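Local coordinates for D-3-phosphoglycerate dehydrogenase-related protein (Vibrio cholerae, PDB 4S1V) that probably oxidises D-3-phosphoglycerate or a related D-2-hydroxyacid with NAD as cofactor, as a member of the D-isomer-specific 2-hydroxyacid dehydrogenase family, at residues Y10-R15 and V28-D33; G151-G156 and L206-R211. All coordinates share one frame; numbering follows the deposited sequence.

Contact 1 of 2, residues Y10-R15 and V28-D33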
loop_
_atom_site.group_PDB
_atom_site.type_symbol
_atom_site.label_atom_id
_atom_site.label_comp_id
_atom_site.label_asym_id
_atom_site.label_seq_id
_atom_site.Cartn_x
_atom_site.Cartn_y
_atom_site.Cartn_z
ATOM N N TYR C 10 -19.907 9.822 22.212
ATOM C CA TYR C 10 -18.466 9.659 21.935
ATOM C C TYR C 10 -17.715 10.910 21.446
ATOM O O TYR C 10 -16.519 11.068 21.708
ATOM C CB TYR C 10 -18.219 8.492 20.969
ATOM C CG TYR C 10 -19.000 7.240 21.289
ATOM C CD1 TYR C 10 -18.876 6.613 22.527
ATOM C CD2 TYR C 10 -19.851 6.671 20.341
ATOM C CE1 TYR C 10 -19.590 5.463 22.826
ATOM C CE2 TYR C 10 -20.567 5.517 20.623
ATOM C CZ TYR C 10 -20.436 4.918 21.869
ATOM O OH TYR C 10 -21.149 3.781 22.156
ATOM N N GLN C 11 -18.410 11.792 20.742
ATOM C CA GLN C 11 -17.791 13.007 20.229
ATOM C C GLN C 11 -18.089 14.221 21.105
ATOM O O GLN C 11 -17.591 15.323 20.838
ATOM C CB GLN C 11 -18.219 13.270 18.783
ATOM C CG GLN C 11 -17.647 12.279 17.781
ATOM C CD GLN C 11 -18.195 12.470 16.380
ATOM O OE1 GLN C 11 -17.709 13.308 15.618
ATOM N NE2 GLN C 11 -19.196 11.677 16.026
ATOM N N ASN C 12 -18.904 14.015 22.142
ATOM C CA ASN C 12 -19.253 15.068 23.102
ATOM C C ASN C 12 -19.920 16.258 22.419
ATOM O O ASN C 12 -19.551 17.412 22.645
ATOM C CB ASN C 12 -18.022 15.516 23.898
ATOM C CG ASN C 12 -18.384 16.139 25.236
ATOM O OD1 ASN C 12 -19.387 15.780 25.859
ATOM N ND2 ASN C 12 -17.549 17.054 25.699
ATOM N N VAL C 13 -20.902 15.952 21.576
ATOM C CA VAL C 13 -21.563 16.944 20.734
ATOM C C VAL C 13 -22.958 17.304 21.246
ATOM O O VAL C 13 -23.516 18.335 20.872
ATOM C CB VAL C 13 -21.673 16.460 19.267
ATOM C CG1 VAL C 13 -20.321 16.547 18.570
ATOM C CG2 VAL C 13 -22.246 15.043 19.198
ATOM N N VAL C 14 -23.520 16.445 22.095
ATOM C CA VAL C 14 -24.867 16.657 22.635
ATOM C C VAL C 14 -24.978 17.998 23.377
ATOM O O VAL C 14 -25.964 18.717 23.199
ATOM C CB VAL C 14 -25.346 15.450 23.481
ATOM C CG1 VAL C 14 -26.605 15.783 24.277
ATOM C CG2 VAL C 14 -25.589 14.246 22.581
ATOM N N ARG C 15 -23.947 18.349 24.150
ATOM C CA ARG C 15 -23.887 19.637 24.876
ATOM C C ARG C 15 -24.141 20.823 23.962
ATOM O O ARG C 15 -24.701 21.828 24.394
ATOM C CB ARG C 15 -22.518 19.855 25.540
ATOM C CG ARG C 15 -22.234 19.010 26.766
ATOM C CD ARG C 15 -20.938 19.416 27.473
ATOM N NE ARG C 15 -19.777 19.594 26.584
ATOM C CZ ARG C 15 -18.515 19.714 27.013
ATOM N NH1 ARG C 15 -18.235 19.656 28.312
ATOM N NH2 ARG C 15 -17.521 19.885 26.148
ATOM N N VAL C 28 -27.077 18.152 34.718
ATOM C CA VAL C 28 -26.794 17.225 33.614
ATOM C C VAL C 28 -25.304 16.859 33.493
ATOM O O VAL C 28 -24.443 17.739 33.423
ATOM C CB VAL C 28 -27.280 17.798 32.258
ATOM C CG1 VAL C 28 -27.214 16.738 31.164
ATOM C CG2 VAL C 28 -28.694 18.347 32.367
ATOM N N THR C 29 -25.015 15.560 33.461
ATOM C CA THR C 29 -23.683 15.060 33.101
ATOM C C THR C 29 -23.765 14.239 31.817
ATOM O O THR C 29 -24.589 13.322 31.705
ATOM C CB THR C 29 -23.069 14.177 34.207
ATOM O OG1 THR C 29 -23.098 14.880 35.455
ATOM C CG2 THR C 29 -21.622 13.803 33.862
ATOM N N VAL C 30 -22.909 14.580 30.857
ATOM C CA VAL C 30 -22.806 13.860 29.594
ATOM C C VAL C 30 -21.530 13.024 29.570
ATOM O O VAL C 30 -20.420 13.562 29.628
ATOM C CB VAL C 30 -22.798 14.823 28.384
ATOM C CG1 VAL C 30 -22.847 14.032 27.087
ATOM C CG2 VAL C 30 -23.972 15.795 28.456
ATOM N N PHE C 31 -21.693 11.708 29.480
ATOM C CA PHE C 31 -20.545 10.814 29.377
ATOM C C PHE C 31 -20.172 10.557 27.921
ATOM O O PHE C 31 -21.028 10.612 27.035
ATOM C CB PHE C 31 -20.789 9.526 30.160
ATOM C CG PHE C 31 -20.878 9.747 31.642
ATOM C CD1 PHE C 31 -19.724 9.978 32.394
ATOM C CD2 PHE C 31 -22.113 9.756 32.287
ATOM C CE1 PHE C 31 -19.801 10.200 33.760
ATOM C CE2 PHE C 31 -22.194 9.974 33.654
ATOM C CZ PHE C 31 -21.038 10.200 34.389
ATOM N N ASN C 32 -18.887 10.304 27.681
ATOM C CA ASN C 32 -18.335 10.290 26.323
ATOM C C ASN C 32 -17.587 9.010 25.979
ATOM O O ASN C 32 -17.286 8.746 24.813
ATOM C CB ASN C 32 -17.400 11.490 26.114
ATOM C CG ASN C 32 -18.054 12.820 26.447
ATOM O OD1 ASN C 32 -17.471 13.644 27.152
ATOM N ND2 ASN C 32 -19.266 13.041 25.938
ATOM N N ASP C 33 -17.269 8.226 26.998
ATOM C CA ASP C 33 -16.547 6.987 26.789
ATOM C C ASP C 33 -17.524 5.834 26.618
ATOM O O ASP C 33 -18.706 5.956 26.932
ATOM C CB ASP C 33 -15.533 6.727 27.921
ATOM C CG ASP C 33 -16.159 6.763 29.315
ATOM O OD1 ASP C 33 -17.393 6.933 29.443
ATOM O OD2 ASP C 33 -15.396 6.625 30.297
#
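Asn-12 and Asn-32 bring their side-chain amides together from different first torsions: in Asn-12 CG stands anti to the backbone N (chi1 -156°), whereas in Asn-32 it stands anti to the carbonyl carbon, beside its own N (chi1 -54°). The two amides then meet with their planes 63° apart, and ND2 of Asn-32 donates to OD1 of Asn-12 at 2.7 Å. The bond is short but bent. Its donor sits above the carbonyl plane of Asn-12 instead of on a lone pair, and the acceptor is tilted from the amide plane of Asn-32. The same ND2 is also hydrogen-bonded to the backbone O of Asp-9, which helps to fix the rotation of the Asn-32 amide. Asparagine suits both places, being short and carrying donor and acceptor on one flat group; at Asn-12 the backbone is moreover in the left-handed helical region, which asparagine tolerates better than most residues with a side chain.

On one flank of this pair, CA of Tyr-10 directs its hydrogen almost straight at O of Asn-32, 3.2 Å away. That oxygen also lies near the plane of the tyrosine ring, at its edge, 3.5 Å from CD1. The same ring meets Trp-133 of the second subunit edge-to-face. On the other flank Val-30, a branched residue suited to a strand, spreads its two methyls: CG1 lies 4.1 Å from OD1 of Asn-12, while CG2 meets the aliphatic CG of Arg-15 at 4.0 Å.

The contact joins the loop after strand 3-6 to strand 27-30, an outermost strand, within this chain, of the parallel sheet. Behind it, Val-14 packs on Ile-6 of strand 3-6 and on helix 294-312.

Contact 2 of 2, residues G151-G156 and L206-R211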
loop_
_atom_site.group_PDB
_atom_site.type_symbol
_atom_site.label_atom_id
_atom_site.label_comp_id
_atom_site.label_asym_id
_atom_site.label_seq_id
_atom_site.Cartn_x
_atom_site.Cartn_y
_atom_site.Cartn_z
ATOM N N GLY C 151 -30.649 -4.244 -5.209
ATOM C CA GLY C 151 -31.526 -5.114 -4.433
ATOM C C GLY C 151 -31.794 -4.580 -3.042
ATOM O O GLY C 151 -30.867 -4.295 -2.288
ATOM N N ILE C 152 -33.071 -4.440 -2.702
ATOM C CA ILE C 152 -33.475 -3.924 -1.407
ATOM C C ILE C 152 -34.293 -4.983 -0.681
ATOM O O ILE C 152 -35.305 -5.464 -1.208
ATOM C CB ILE C 152 -34.263 -2.605 -1.553
ATOM C CG1 ILE C 152 -33.421 -1.590 -2.324
ATOM C CG2 ILE C 152 -34.673 -2.046 -0.191
ATOM C CD1 ILE C 152 -34.211 -0.415 -2.840
ATOM N N TRP C 153 -33.810 -5.390 0.493
ATOM C CA TRP C 153 -34.565 -6.267 1.375
ATOM C C TRP C 153 -35.215 -5.399 2.410
ATOM O O TRP C 153 -34.537 -4.855 3.282
ATOM C CB TRP C 153 -33.658 -7.301 2.037
ATOM C CG TRP C 153 -34.388 -8.442 2.709
ATOM C CD1 TRP C 153 -35.662 -8.424 3.280
ATOM C CD2 TRP C 153 -33.895 -9.818 2.924
ATOM N NE1 TRP C 153 -35.982 -9.656 3.803
ATOM C CE2 TRP C 153 -34.967 -10.535 3.618
ATOM C CE3 TRP C 153 -32.720 -10.500 2.609
ATOM C CZ2 TRP C 153 -34.845 -11.873 3.977
ATOM C CZ3 TRP C 153 -32.605 -11.844 2.982
ATOM C CH2 TRP C 153 -33.648 -12.516 3.643
ATOM N N GLY C 154 -36.535 -5.236 2.296
ATOM C CA GLY C 154 -37.317 -4.386 3.207
ATOM C C GLY C 154 -37.574 -2.997 2.653
ATOM O O GLY C 154 -36.655 -2.180 2.551
ATOM N N LEU C 155 -38.827 -2.713 2.308
ATOM C CA LEU C 155 -39.168 -1.431 1.685
ATOM C C LEU C 155 -39.905 -0.489 2.635
ATOM O O LEU C 155 -40.943 0.075 2.289
ATOM C CB LEU C 155 -39.952 -1.641 0.374
ATOM C CG LEU C 155 -39.878 -0.550 -0.705
ATOM C CD1 LEU C 155 -38.487 -0.452 -1.319
ATOM C CD2 LEU C 155 -40.921 -0.790 -1.784
ATOM N N GLY C 156 -39.346 -0.308 3.832
ATOM C CA GLY C 156 -39.913 0.594 4.830
ATOM C C GLY C 156 -39.439 2.014 4.607
ATOM O O GLY C 156 -38.975 2.356 3.515
ATOM N N LEU C 206 -26.756 -5.092 -3.050
ATOM C CA LEU C 206 -27.800 -5.635 -2.196
ATOM C C LEU C 206 -27.757 -4.979 -0.815
ATOM O O LEU C 206 -26.751 -5.085 -0.104
ATOM C CB LEU C 206 -27.627 -7.149 -2.083
ATOM C CG LEU C 206 -28.757 -8.003 -1.510
ATOM C CD1 LEU C 206 -28.607 -9.438 -2.014
ATOM C CD2 LEU C 206 -28.756 -7.983 0.008
ATOM N N SER C 207 -28.854 -4.315 -0.441
ATOM C CA SER C 207 -28.914 -3.562 0.813
ATOM C C SER C 207 -30.016 -4.065 1.745
ATOM O O SER C 207 -31.166 -4.239 1.324
ATOM C CB SER C 207 -29.099 -2.072 0.528
ATOM O OG SER C 207 -28.739 -1.291 1.652
ATOM N N LEU C 208 -29.661 -4.295 3.010
ATOM C CA LEU C 208 -30.614 -4.758 4.016
ATOM C C LEU C 208 -31.259 -3.604 4.765
ATOM O O LEU C 208 -30.557 -2.734 5.311
ATOM C CB LEU C 208 -29.931 -5.682 5.029
ATOM C CG LEU C 208 -29.211 -6.940 4.523
ATOM C CD1 LEU C 208 -28.684 -7.748 5.702
ATOM C CD2 LEU C 208 -30.126 -7.802 3.661
ATOM N N HIS C 209 -32.596 -3.604 4.804
ATOM C CA HIS C 209 -33.341 -2.640 5.613
ATOM C C HIS C 209 -34.432 -3.329 6.380
ATOM O O HIS C 209 -35.608 -3.222 6.048
ATOM C CB HIS C 209 -33.838 -1.482 4.756
ATOM C CG HIS C 209 -32.729 -0.796 4.001
ATOM N ND1 HIS C 209 -31.966 0.166 4.553
ATOM C CD2 HIS C 209 -32.214 -1.020 2.726
ATOM C CE1 HIS C 209 -31.028 0.556 3.670
ATOM N NE2 HIS C 209 -31.182 -0.172 2.551
ATOM N N LEU C 210 -34.019 -4.071 7.407
ATOM C CA LEU C 210 -34.927 -4.838 8.261
ATOM C C LEU C 210 -34.657 -4.521 9.709
ATOM O O LEU C 210 -33.521 -4.221 10.081
ATOM C CB LEU C 210 -34.706 -6.340 8.082
ATOM C CG LEU C 210 -34.962 -6.964 6.715
ATOM C CD1 LEU C 210 -34.654 -8.455 6.775
ATOM C CD2 LEU C 210 -36.402 -6.713 6.283
ATOM N N ARG C 211 -35.707 -4.602 10.525
ATOM C CA ARG C 211 -35.560 -4.593 11.976
ATOM C C ARG C 211 -35.103 -5.974 12.422
ATOM O O ARG C 211 -35.490 -6.981 11.826
ATOM C CB ARG C 211 -36.888 -4.262 12.660
ATOM C CG ARG C 211 -37.298 -2.800 12.580
ATOM C CD ARG C 211 -38.203 -2.407 13.742
ATOM N NE ARG C 211 -39.437 -3.199 13.778
ATOM C CZ ARG C 211 -40.562 -2.884 13.139
ATOM N NH1 ARG C 211 -40.633 -1.780 12.404
ATOM N NH2 ARG C 211 -41.621 -3.675 13.240
#
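Over one face of the Trp-153 indole lies CD1 of Leu-210, 3.6 Å from the centroid of the five-membered ring and 18° off its normal, a CH-pi contact. Its twin methyl CD2 touches CD1 of the indole at 3.5 Å, which makes leucine's fork a good fit for the pyrrole side. On the benzene side CD2 of Leu-208 approaches CE3 of Trp-153 obliquely, at 3.9 Å, the two side chains running side by side in the same direction. CG of Trp-153, anti to the backbone N and beside the carbonyl carbon (chi1 -166°), leads the indole toward these two leucines. Trp-176 meets the indole edge-to-face, and the wide ring also reaches Phe-200 of helix 196-202.

The backbones beneath are neighbouring parallel strands of a Rossmann-type sheet, joined through N of Ser-207 to O of Gly-151 (2.7 Å), N of Trp-153 to O of Ser-207 and N of His-209 to O of Trp-153. Strand 150-153 then runs into a glycine-rich turn before helix 157-168, consistent with the GxGxxG loop that receives the dinucleotide in this fold. Gly-154 belongs there: its backbone conformation by itself calls for glycine, and a beta carbon would collide with O of His-209. Instead its CA-H points at that oxygen, 3.5 Å from CA.

Across the sheet from the indole, CG2 of Ile-152 meets CD2 of the His-209 imidazole obliquely, at 4.0 Å. NE2 of that ring makes a weak hydrogen bond to OG of Ser-207, a residue small enough to leave the imidazole its place, and Ile-158 and Ile-162 of helix 157-168 pack against His-209.

Contact 1 and contact 2 come in series along the chain, the first complete before the second begins. Their centres are 32 Å apart, on opposite sides of the centre of the chain, and their nearest atoms about 19 Å apart. They share no sheet: contact 1 sits at the surface on the five-stranded parallel sheet whose outermost strands in this chain are 27-30 and 95-98, while contact 2 is the buried pairing of neighbouring strands 150-153 and 205-208 in the seven-stranded sheet. This layout fits the family, in which substrate and cofactor are probably held between the two parts. Contact 1 lies beside a second subunit, whereas contact 2 touches no other chain and includes the start of the probable nucleotide-binding loop.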